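Local atomic coordinates of CmeC (Campylobacter jejuni, PDB entry 4MT4), a protein that forms a trimeric outer membrane channel and probably serves as the exit duct of a drug efflux system. Residues 175-186 against 411-422. Sequence-based numbering, arbitrary orientation.
Sequences ALKEAYESAKEI and LQDYLEARQNWL
The carbonyl oxygen Ala179 O is approached by two donors, Arg418 NH2 from the facing helix, in a bond modelled doubtfully short, and Ala183 N of its own helix, through a weak bond of 3.4 Å. One long side chain can thus bridge two well-separated helices. The modelled distance from Arg418 NH2 to Ala179 O, 2.5 Å, cannot be taken literally, and the bond is bent; the oxygen lies near the guanidinium plane, at its edge. Arg418 reaches it because CG stands anti to the backbone N (chi1 172°) and the chain runs extended from there to NE. Ile186 CD1 lies over one guanidinium face, 4.1 Å above the plane and offset toward the rim. The packing is reciprocal knobs-into-holes: Arg418 enters among Ala179, Ser182, Ala183 and Ile186, while Ile186 enters among Leu411, Tyr414, Leu415 and Arg418, its CD1 3.8 Å from Tyr414 CE2. The axes of the two segments, nearly antiparallel at 166°, come within 11.3 Å; their helices belong to the long helical barrel of outer membrane factors, near the end remote from the beta strands. Gln412 and Glu416 pack against neighbouring subunits. Glu178 OE2 lies 5.1 Å from Arg418 NH1, an opposite charge that may steady the guanidinium without touching it. Farther along, Leu422 CD2 meets Leu176 CD2 at 3.7 Å, the side chains crossing at about a right angle, and Leu422 CD1 rests on Ala179 CB.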
loop_
_atom_site.group_PDB
_atom_site.type_symbol
_atom_site.label_atom_id
_atom_site.label_comp_id
_atom_site.label_asym_id
_atom_site.label_seq_id
_atom_site.Cartn_x
_atom_site.Cartn_y
_atom_site.Cartn_z
ATOM N N ALA B 175 19.965 28.423 -14.225
ATOM C CA ALA B 175 19.653 28.939 -15.554
ATOM C C ALA B 175 18.533 29.967 -15.469
ATOM O O ALA B 175 18.537 30.969 -16.184
ATOM C CB ALA B 175 19.268 27.805 -16.490
ATOM N N LEU B 176 17.577 29.710 -14.585
ATOM C CA LEU B 176 16.456 30.617 -14.379
ATOM C C LEU B 176 16.856 31.800 -13.500
ATOM O O LEU B 176 16.156 32.811 -13.453
ATOM C CB LEU B 176 15.270 29.867 -13.770
ATOM C CG LEU B 176 14.364 29.168 -14.787
ATOM C CD1 LEU B 176 13.574 28.043 -14.145
ATOM C CD2 LEU B 176 13.425 30.181 -15.411
ATOM N N LYS B 177 17.984 31.672 -12.806
ATOM C CA LYS B 177 18.526 32.783 -12.033
ATOM C C LYS B 177 19.035 33.865 -12.975
ATOM O O LYS B 177 18.649 35.030 -12.865
ATOM C CB LYS B 177 19.654 32.319 -11.109
ATOM C CG LYS B 177 20.322 33.451 -10.342
ATOM C CD LYS B 177 21.450 32.952 -9.454
ATOM C CE LYS B 177 22.112 34.102 -8.707
ATOM N NZ LYS B 177 23.235 33.645 -7.840
ATOM N N GLU B 178 19.901 33.467 -13.903
ATOM C CA GLU B 178 20.441 34.376 -14.908
ATOM C C GLU B 178 19.342 34.944 -15.793
ATOM O O GLU B 178 19.363 36.124 -16.143
ATOM C CB GLU B 178 21.483 33.658 -15.769
ATOM C CG GLU B 178 21.690 34.262 -17.157
ATOM C CD GLU B 178 22.245 35.672 -17.119
ATOM O OE1 GLU B 178 22.799 36.078 -16.073
ATOM O OE2 GLU B 178 22.126 36.376 -18.143
ATOM N N ALA B 179 18.390 34.091 -16.156
ATOM C CA ALA B 179 17.252 34.504 -16.964
ATOM C C ALA B 179 16.451 35.583 -16.248
ATOM O O ALA B 179 15.862 36.456 -16.880
ATOM C CB ALA B 179 16.368 33.312 -17.288
ATOM N N TYR B 180 16.442 35.518 -14.921
ATOM C CA TYR B 180 15.755 36.511 -14.108
ATOM C C TYR B 180 16.565 37.800 -13.998
ATOM O O TYR B 180 16.008 38.895 -14.056
ATOM C CB TYR B 180 15.471 35.955 -12.712
ATOM C CG TYR B 180 15.090 37.013 -11.702
ATOM C CD1 TYR B 180 13.824 37.584 -11.710
ATOM C CD2 TYR B 180 15.994 37.439 -10.737
ATOM C CE1 TYR B 180 13.471 38.551 -10.789
ATOM C CE2 TYR B 180 15.651 38.405 -9.813
ATOM C CZ TYR B 180 14.387 38.958 -9.842
ATOM O OH TYR B 180 14.042 39.921 -8.921
ATOM N N GLU B 181 17.878 37.658 -13.838
ATOM C CA GLU B 181 18.770 38.804 -13.685
ATOM C C GLU B 181 18.726 39.727 -14.898
ATOM O O GLU B 181 18.520 40.933 -14.764
ATOM C CB GLU B 181 20.211 38.337 -13.446
ATOM C CG GLU B 181 20.412 37.522 -12.176
ATOM C CD GLU B 181 20.090 38.299 -10.915
ATOM O OE1 GLU B 181 20.210 39.543 -10.931
ATOM O OE2 GLU B 181 19.714 37.665 -9.906
ATOM N N SER B 182 18.917 39.158 -16.084
ATOM C CA SER B 182 18.939 39.947 -17.308
ATOM C C SER B 182 17.554 40.485 -17.644
ATOM O O SER B 182 17.425 41.540 -18.263
ATOM C CB SER B 182 19.481 39.117 -18.471
ATOM O OG SER B 182 20.697 38.484 -18.118
ATOM N N ALA B 183 16.519 39.757 -17.234
ATOM C CA ALA B 183 15.147 40.210 -17.424
ATOM C C ALA B 183 14.878 41.443 -16.573
ATOM O O ALA B 183 14.081 42.306 -16.943
ATOM C CB ALA B 183 14.165 39.104 -17.084
ATOM N N LYS B 184 15.546 41.515 -15.427
ATOM C CA LYS B 184 15.438 42.676 -14.555
ATOM C C LYS B 184 16.182 43.855 -15.169
ATOM O O LYS B 184 15.756 45.004 -15.054
ATOM C CB LYS B 184 15.995 42.365 -13.167
ATOM C CG LYS B 184 15.703 43.437 -12.133
ATOM C CD LYS B 184 16.904 43.684 -11.237
ATOM C CE LYS B 184 17.341 42.417 -10.522
ATOM N NZ LYS B 184 18.539 42.657 -9.670
ATOM N N GLU B 185 17.300 43.555 -15.822
ATOM C CA GLU B 185 18.084 44.569 -16.512
ATOM C C GLU B 185 17.321 45.111 -17.713
ATOM O O GLU B 185 17.373 46.304 -18.004
ATOM C CB GLU B 185 19.433 43.998 -16.956
ATOM C CG GLU B 185 20.307 44.980 -17.727
ATOM C CD GLU B 185 20.741 46.169 -16.887
ATOM O OE1 GLU B 185 20.776 46.044 -15.644
ATOM O OE2 GLU B 185 21.046 47.230 -17.472
ATOM N N ILE B 186 16.613 44.227 -18.406
ATOM C CA ILE B 186 15.796 44.624 -19.546
ATOM C C ILE B 186 14.716 45.614 -19.116
ATOM O O ILE B 186 14.503 46.637 -19.769
ATOM C CB ILE B 186 15.140 43.401 -20.222
ATOM C CG1 ILE B 186 16.191 42.579 -20.971
ATOM C CG2 ILE B 186 14.042 43.839 -21.179
ATOM C CD1 ILE B 186 15.660 41.279 -21.537
ATOM N N LEU B 411 10.652 44.425 -29.256
ATOM C CA LEU B 411 10.935 43.873 -27.937
ATOM C C LEU B 411 10.258 42.520 -27.755
ATOM O O LEU B 411 10.834 41.598 -27.181
ATOM C CB LEU B 411 10.476 44.841 -26.844
ATOM C CG LEU B 411 10.590 44.356 -25.396
ATOM C CD1 LEU B 411 12.045 44.140 -25.001
ATOM C CD2 LEU B 411 9.910 45.331 -24.448
ATOM N N GLN B 412 9.034 42.416 -28.261
ATOM C CA GLN B 412 8.249 41.190 -28.174
ATOM C C GLN B 412 8.950 40.009 -28.840
ATOM O O GLN B 412 9.038 38.924 -28.263
ATOM C CB GLN B 412 6.874 41.405 -28.807
ATOM C CG GLN B 412 6.019 40.157 -28.884
ATOM C CD GLN B 412 4.679 40.417 -29.542
ATOM O OE1 GLN B 412 4.285 41.565 -29.740
ATOM N NE2 GLN B 412 3.972 39.347 -29.890
ATOM N N ASP B 413 9.445 40.226 -30.055
ATOM C CA ASP B 413 10.182 39.195 -30.777
ATOM C C ASP B 413 11.487 38.846 -30.067
ATOM O O ASP B 413 11.935 37.701 -30.100
ATOM C CB ASP B 413 10.471 39.642 -32.212
ATOM C CG ASP B 413 9.283 39.450 -33.134
ATOM O OD1 ASP B 413 8.154 39.278 -32.629
ATOM O OD2 ASP B 413 9.479 39.475 -34.368
ATOM N N TYR B 414 12.090 39.838 -29.418
ATOM C CA TYR B 414 13.347 39.629 -28.708
ATOM C C TYR B 414 13.141 38.811 -27.435
ATOM O O TYR B 414 13.911 37.894 -27.147
ATOM C CB TYR B 414 14.000 40.971 -28.376
ATOM C CG TYR B 414 15.172 40.859 -27.425
ATOM C CD1 TYR B 414 16.318 40.163 -27.785
ATOM C CD2 TYR B 414 15.133 41.456 -26.172
ATOM C CE1 TYR B 414 17.390 40.058 -26.918
ATOM C CE2 TYR B 414 16.200 41.358 -25.302
ATOM C CZ TYR B 414 17.325 40.657 -25.679
ATOM O OH TYR B 414 18.394 40.555 -24.817
ATOM N N LEU B 415 12.095 39.141 -26.682
ATOM C CA LEU B 415 11.764 38.415 -25.459
ATOM C C LEU B 415 11.396 36.966 -25.760
ATOM O O LEU B 415 11.706 36.062 -24.985
ATOM C CB LEU B 415 10.614 39.102 -24.720
ATOM C CG LEU B 415 10.889 40.498 -24.160
ATOM C CD1 LEU B 415 9.654 41.041 -23.458
ATOM C CD2 LEU B 415 12.083 40.479 -23.218
ATOM N N GLU B 416 10.731 36.761 -26.892
ATOM C CA GLU B 416 10.325 35.428 -27.319
ATOM C C GLU B 416 11.532 34.553 -27.641
ATOM O O GLU B 416 11.602 33.401 -27.215
ATOM C CB GLU B 416 9.403 35.515 -28.536
ATOM C CG GLU B 416 9.116 34.175 -29.198
ATOM C CD GLU B 416 8.230 34.304 -30.421
ATOM O OE1 GLU B 416 7.377 35.216 -30.452
ATOM O OE2 GLU B 416 8.388 33.491 -31.356
ATOM N N ALA B 417 12.478 35.107 -28.394
ATOM C CA ALA B 417 13.677 34.373 -28.783
ATOM C C ALA B 417 14.496 33.985 -27.556
ATOM O O ALA B 417 15.093 32.909 -27.506
ATOM C CB ALA B 417 14.517 35.203 -29.743
ATOM N N ARG B 418 14.505 34.875 -26.571
ATOM C CA ARG B 418 15.206 34.649 -25.315
ATOM C C ARG B 418 14.517 33.573 -24.475
ATOM O O ARG B 418 15.176 32.743 -23.847
ATOM C CB ARG B 418 15.294 35.960 -24.533
ATOM C CG ARG B 418 15.820 35.845 -23.117
ATOM C CD ARG B 418 15.725 37.191 -22.413
ATOM N NE ARG B 418 15.845 37.072 -20.965
ATOM C CZ ARG B 418 16.974 37.263 -20.294
ATOM N NH1 ARG B 418 18.085 37.584 -20.944
ATOM N NH2 ARG B 418 16.993 37.135 -18.975
ATOM N N GLN B 419 13.188 33.587 -24.476
ATOM C CA GLN B 419 12.401 32.591 -23.756
ATOM C C GLN B 419 12.587 31.210 -24.376
ATOM O O GLN B 419 12.609 30.198 -23.676
ATOM C CB GLN B 419 10.919 32.969 -23.757
ATOM C CG GLN B 419 10.018 31.994 -23.013
ATOM C CD GLN B 419 10.150 32.114 -21.508
ATOM O OE1 GLN B 419 10.856 31.333 -20.868
ATOM N NE2 GLN B 419 9.466 33.095 -20.931
ATOM N N ASN B 420 12.725 31.182 -25.698
ATOM C CA ASN B 420 12.923 29.935 -26.430
ATOM C C ASN B 420 14.256 29.278 -26.093
ATOM O O ASN B 420 14.335 28.055 -25.967
ATOM C CB ASN B 420 12.826 30.181 -27.936
ATOM C CG ASN B 420 11.411 30.484 -28.387
ATOM O OD1 ASN B 420 10.444 30.153 -27.702
ATOM N ND2 ASN B 420 11.283 31.114 -29.550
ATOM N N TRP B 421 15.301 30.090 -25.955
ATOM C CA TRP B 421 16.612 29.590 -25.554
ATOM C C TRP B 421 16.542 29.000 -24.150
ATOM O O TRP B 421 17.086 27.926 -23.889
ATOM C CB TRP B 421 17.661 30.701 -25.609
ATOM C CG TRP B 421 19.024 30.269 -25.141
ATOM C CD1 TRP B 421 19.561 29.016 -25.220
ATOM C CD2 TRP B 421 20.017 31.089 -24.509
ATOM N NE1 TRP B 421 20.826 29.007 -24.682
ATOM C CE2 TRP B 421 21.129 30.267 -24.238
ATOM C CE3 TRP B 421 20.074 32.439 -24.147
ATOM C CZ2 TRP B 421 22.283 30.749 -23.625
ATOM C CZ3 TRP B 421 21.221 32.916 -23.538
ATOM C CH2 TRP B 421 22.309 32.074 -23.283
ATOM N N LEU B 422 15.870 29.716 -23.252
ATOM C CA LEU B 422 15.688 29.265 -21.880
ATOM C C LEU B 422 14.977 27.917 -21.836
ATOM O O LEU B 422 15.395 27.009 -21.119
ATOM C CB LEU B 422 14.895 30.299 -21.078
ATOM C CG LEU B 422 14.611 29.951 -19.616
ATOM C CD1 LEU B 422 15.905 29.863 -18.823
ATOM C CD2 LEU B 422 13.662 30.965 -18.995
#